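Local coordinates for protein E (PDB 3ZH5) that acts as a multifunctional surface adhesin that binds host epithelial cells and host vitronectin, laminin and plasminogen, aiding serum resistance and immune evasion, at residues V67-I72 with V83-Y88. Numbering follows the deposited sequence.
Sequences VRQYKI and VRTDFY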
ATOM      1  N   VAL A  67      -1.020  -8.063  -0.084  1.00 31.33           N
ATOM      2  CA  VAL A  67      -1.011  -7.398   1.199  1.00 33.24           C
ATOM      3  C   VAL A  67      -1.623  -6.035   1.011  1.00 32.02           C
ATOM      4  O   VAL A  67      -1.356  -5.363   0.038  1.00 30.98           O
ATOM      5  CB  VAL A  67       0.424  -7.203   1.683  1.00 35.14           C
ATOM      6  CG1 VAL A  67       0.436  -6.773   3.132  1.00 36.94           C
ATOM      7  CG2 VAL A  67       1.184  -8.496   1.515  1.00 48.19           C
ATOM      8  N   ARG A  68      -2.447  -5.612   1.953  1.00 29.52           N
ATOM      9  CA  ARG A  68      -2.975  -4.270   1.935  1.00 27.43           C
ATOM     10  C   ARG A  68      -2.440  -3.549   3.169  1.00 27.59           C
ATOM     11  O   ARG A  68      -2.568  -4.040   4.290  1.00 33.78           O
ATOM     12  CB  ARG A  68      -4.504  -4.375   1.963  1.00 35.42           C
ATOM     13  CG  ARG A  68      -5.280  -3.081   1.883  1.00 34.09           C
ATOM     14  CD  ARG A  68      -6.770  -3.374   1.704  1.00 36.76           C
ATOM     15  NE  ARG A  68      -7.196  -3.764   0.351  1.00 36.56           N
ATOM     16  CZ  ARG A  68      -7.452  -2.902  -0.629  1.00 31.19           C
ATOM     17  NH1 ARG A  68      -7.290  -1.599  -0.430  1.00 33.09           N
ATOM     18  NH2 ARG A  68      -7.865  -3.329  -1.800  1.00 38.41           N
ATOM     19  N   GLN A  69      -1.850  -2.376   2.982  1.00 22.65           N
ATOM     20  CA  GLN A  69      -1.284  -1.637   4.099  1.00 28.08           C
ATOM     21  C   GLN A  69      -1.849  -0.248   4.166  1.00 26.10           C
ATOM     22  O   GLN A  69      -1.784   0.503   3.201  1.00 29.95           O
ATOM     23  CB  GLN A  69       0.214  -1.537   3.975  1.00 31.77           C
ATOM     24  CG  GLN A  69       0.873  -2.873   4.175  1.00 39.00           C
ATOM     25  CD  GLN A  69       2.366  -2.786   4.144  1.00 38.30           C
ATOM     26  OE1 GLN A  69       2.960  -2.229   3.221  1.00 40.73           O
ATOM     27  NE2 GLN A  69       2.986  -3.353   5.150  1.00 33.18           N
ATOM     28  N   TYR A  70      -2.384   0.080   5.328  1.00 22.20           N
ATOM     29  CA  TYR A  70      -2.938   1.397   5.582  1.00 22.75           C
ATOM     30  C   TYR A  70      -1.840   2.385   5.856  1.00 21.86           C
ATOM     31  O   TYR A  70      -1.054   2.223   6.825  1.00 18.69           O
ATOM     32  CB  TYR A  70      -3.823   1.297   6.801  1.00 23.08           C
ATOM     33  CG  TYR A  70      -4.749   2.485   7.051  1.00 24.79           C
ATOM     34  CD1 TYR A  70      -4.246   3.767   7.216  1.00 22.31           C
ATOM     35  CD2 TYR A  70      -6.112   2.305   7.121  1.00 33.84           C
ATOM     36  CE1 TYR A  70      -5.115   4.856   7.434  1.00 31.88           C
ATOM     37  CE2 TYR A  70      -6.974   3.370   7.331  1.00 30.51           C
ATOM     38  CZ  TYR A  70      -6.468   4.645   7.500  1.00 28.44           C
ATOM     39  OH  TYR A  70      -7.376   5.711   7.702  1.00 26.94           O
ATOM     40  N   LYS A  71      -1.770   3.408   5.027  1.00 19.60           N
ATOM     41  CA  LYS A  71      -0.782   4.483   5.175  1.00 21.21           C
ATOM     42  C   LYS A  71      -1.436   5.830   5.484  1.00 20.08           C
ATOM     43  O   LYS A  71      -2.552   6.081   5.034  1.00 19.15           O
ATOM     44  CB  LYS A  71      -0.000   4.648   3.861  1.00 20.69           C
ATOM     45  CG  LYS A  71       0.629   3.361   3.371  1.00 26.33           C
ATOM     46  CD  LYS A  71       1.781   2.896   4.280  1.00 24.23           C
ATOM     47  CE  LYS A  71       2.635   1.883   3.515  1.00 29.73           C
ATOM     48  NZ  LYS A  71       3.623   1.206   4.358  1.00 26.02           N
ATOM     49  N   ILE A  72      -0.680   6.718   6.140  1.00 19.90           N
ATOM     50  CA  ILE A  72      -1.055   8.087   6.289  1.00 21.94           C
ATOM     51  C   ILE A  72       0.133   8.907   5.865  1.00 18.97           C
ATOM     52  O   ILE A  72       1.268   8.751   6.397  1.00 18.93           O
ATOM     53  CB  ILE A  72      -1.428   8.459   7.757  1.00 21.23           C
ATOM     54  CG1 ILE A  72      -2.621   7.632   8.245  1.00 24.18           C
ATOM     55  CG2 ILE A  72      -1.667   9.955   7.859  1.00 20.96           C
ATOM     56  CD1 ILE A  72      -2.905   7.716   9.727  1.00 21.15           C
ATOM     57  N   VAL A  83       0.311   2.130   9.328  1.00 19.08           N
ATOM     58  CA  VAL A  83      -0.688   1.955  10.395  1.00 19.05           C
ATOM     59  C   VAL A  83      -1.058   0.501  10.615  1.00 23.61           C
ATOM     60  O   VAL A  83      -1.201   0.046  11.759  1.00 25.07           O
ATOM     61  CB  VAL A  83      -1.972   2.755  10.066  1.00 20.34           C
ATOM     62  CG1 VAL A  83      -3.108   2.413  11.023  1.00 22.77           C
ATOM     63  CG2 VAL A  83      -1.628   4.228  10.098  1.00 28.31           C
ATOM     64  N   ARG A  84      -1.275  -0.229   9.540  1.00 23.95           N
ATOM     65  CA  ARG A  84      -1.627  -1.640   9.695  1.00 26.97           C
ATOM     66  C   ARG A  84      -1.471  -2.415   8.409  1.00 31.76           C
ATOM     67  O   ARG A  84      -1.364  -1.839   7.294  1.00 25.50           O
ATOM     68  CB  ARG A  84      -3.020  -1.841  10.265  1.00 34.72           C
ATOM     69  CG  ARG A  84      -4.136  -1.697   9.286  1.00 29.02           C
ATOM     70  CD  ARG A  84      -5.479  -2.113   9.856  1.00 33.57           C
ATOM     71  NE  ARG A  84      -5.655  -3.572   9.889  1.00 41.31           N
ATOM     72  CZ  ARG A  84      -5.836  -4.304  10.989  1.00 41.83           C
ATOM     73  NH1 ARG A  84      -5.889  -3.733  12.190  1.00 37.08           N
ATOM     74  NH2 ARG A  84      -5.993  -5.626  10.897  1.00 41.66           N
ATOM     75  N   THR A  85      -1.410  -3.736   8.601  1.00 30.98           N
ATOM     76  CA  THR A  85      -1.177  -4.682   7.537  1.00 29.66           C
ATOM     77  C   THR A  85      -2.177  -5.804   7.594  1.00 29.27           C
ATOM     78  O   THR A  85      -2.425  -6.368   8.648  1.00 32.61           O
ATOM     79  CB  THR A  85       0.217  -5.306   7.653  1.00 33.94           C
ATOM     80  OG1 THR A  85       1.203  -4.284   7.479  1.00 33.03           O
ATOM     81  CG2 THR A  85       0.398  -6.366   6.604  1.00 29.18           C
ATOM     82  N   ASP A  86      -2.766  -6.100   6.439  1.00 26.19           N
ATOM     83  CA  ASP A  86      -3.680  -7.217   6.303  1.00 26.35           C
ATOM     84  C   ASP A  86      -3.228  -8.071   5.136  1.00 28.60           C
ATOM     85  O   ASP A  86      -2.826  -7.543   4.088  1.00 39.18           O
ATOM     86  CB  ASP A  86      -5.101  -6.692   6.057  1.00 32.54           C
ATOM     87  CG  ASP A  86      -5.701  -6.029   7.301  1.00 36.89           C
ATOM     88  OD1 ASP A  86      -6.037  -6.779   8.250  1.00 35.91           O
ATOM     89  OD2 ASP A  86      -5.821  -4.775   7.332  1.00 36.48           O
ATOM     90  N   PHE A  87      -3.280  -9.388   5.299  1.00 30.84           N
ATOM     91  CA  PHE A  87      -2.950 -10.277   4.196  1.00 36.89           C
ATOM     92  C   PHE A  87      -4.220 -10.812   3.577  1.00 41.75           C
ATOM     93  O   PHE A  87      -5.180 -11.057   4.272  1.00 44.71           O
ATOM     94  CB  PHE A  87      -2.094 -11.440   4.677  1.00 39.65           C
ATOM     95  CG  PHE A  87      -0.815 -11.016   5.322  1.00 40.24           C
ATOM     96  CD1 PHE A  87       0.277 -10.659   4.552  1.00 46.22           C
ATOM     97  CD2 PHE A  87      -0.696 -10.997   6.695  1.00 43.97           C
ATOM     98  CE1 PHE A  87       1.454 -10.278   5.140  1.00 45.51           C
ATOM     99  CE2 PHE A  87       0.483 -10.613   7.285  1.00 46.16           C
ATOM    100  CZ  PHE A  87       1.560 -10.255   6.506  1.00 43.90           C
ATOM    101  N   TYR A  88      -4.221 -11.008   2.266  1.00 33.65           N
ATOM    102  CA  TYR A  88      -5.394 -11.537   1.584  1.00 41.36           C
ATOM    103  C   TYR A  88      -5.016 -12.680   0.680  1.00 46.35           C
ATOM    104  O   TYR A  88      -3.887 -12.748   0.195  1.00 44.76           O
ATOM    105  CB  TYR A  88      -6.071 -10.443   0.769  1.00 45.41           C
ATOM    106  CG  TYR A  88      -6.717  -9.387   1.636  1.00 47.32           C
ATOM    107  CD1 TYR A  88      -6.006  -8.272   2.052  1.00 42.97           C
ATOM    108  CD2 TYR A  88      -8.037  -9.510   2.031  1.00 51.70           C
ATOM    109  CE1 TYR A  88      -6.600  -7.306   2.837  1.00 47.59           C
ATOM    110  CE2 TYR A  88      -8.640  -8.550   2.836  1.00 53.86           C
ATOM    111  CZ  TYR A  88      -7.914  -7.453   3.234  1.00 49.00           C
ATOM    112  OH  TYR A  88      -8.502  -6.487   4.021  1.00 46.03           O
TER
HETATM  113  O   HOH W   1      -4.664  -2.972   6.128  1.00 35.64           O
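Q69 CG and T85 OG1 each stand anti to their own carbonyl carbon (chi1 -69° and -64°), which starts the two side chains in the same direction from neighbouring strands of an antiparallel β-hairpin. Beyond CG the glutamine is extended, and NE2 gives a nearly straight hydrogen bond of 3.1 Å to T85 OG1, which lies close to the amide plane. The same threonine torsion directs CG2 to V67 CG1, a tight 3.5 Å pair, and over one face of the F87 ring, offset toward its rim. V67 CG2 meets F87 at CD1, so a polar clasp and an apolar cluster share this side of the sheet.

The hairpin joins strands 64-74 and 79-88 within the antiparallel sheet; strand 41-50 flanks the first. R68 and D86 form a hydrogen-bonded pair, with R68 N to D86 O at 2.9 Å and D86 N to R68 O at 3.0 Å. Farther along, a classic β bulge interrupts this regularity: Y70 faces both V83 and R84, taking V83 N on its O at 2.9 Å and giving its own N to R84 O. V83 CB consequently sits 3.8 Å from Y70 CD1, while V83 CG2 reaches I72 CD1. The tyrosine hydroxyl is bound to H43.

On the sheet face carrying R68 and D86, R84 grips the D86 carboxylate side-on: NE lies 2.8 Å from OD2 and NH2 2.9 Å from OD1, both on syn sides. R97 also pairs with OD1, so two arginines probably stabilise the carboxylate charge. R68 instead sends NH1 to D28 and D45. Its guanidinium plane stands 86° from the Y88 ring, whose CE1 touches R68 CB and comes near the guanidinium edge.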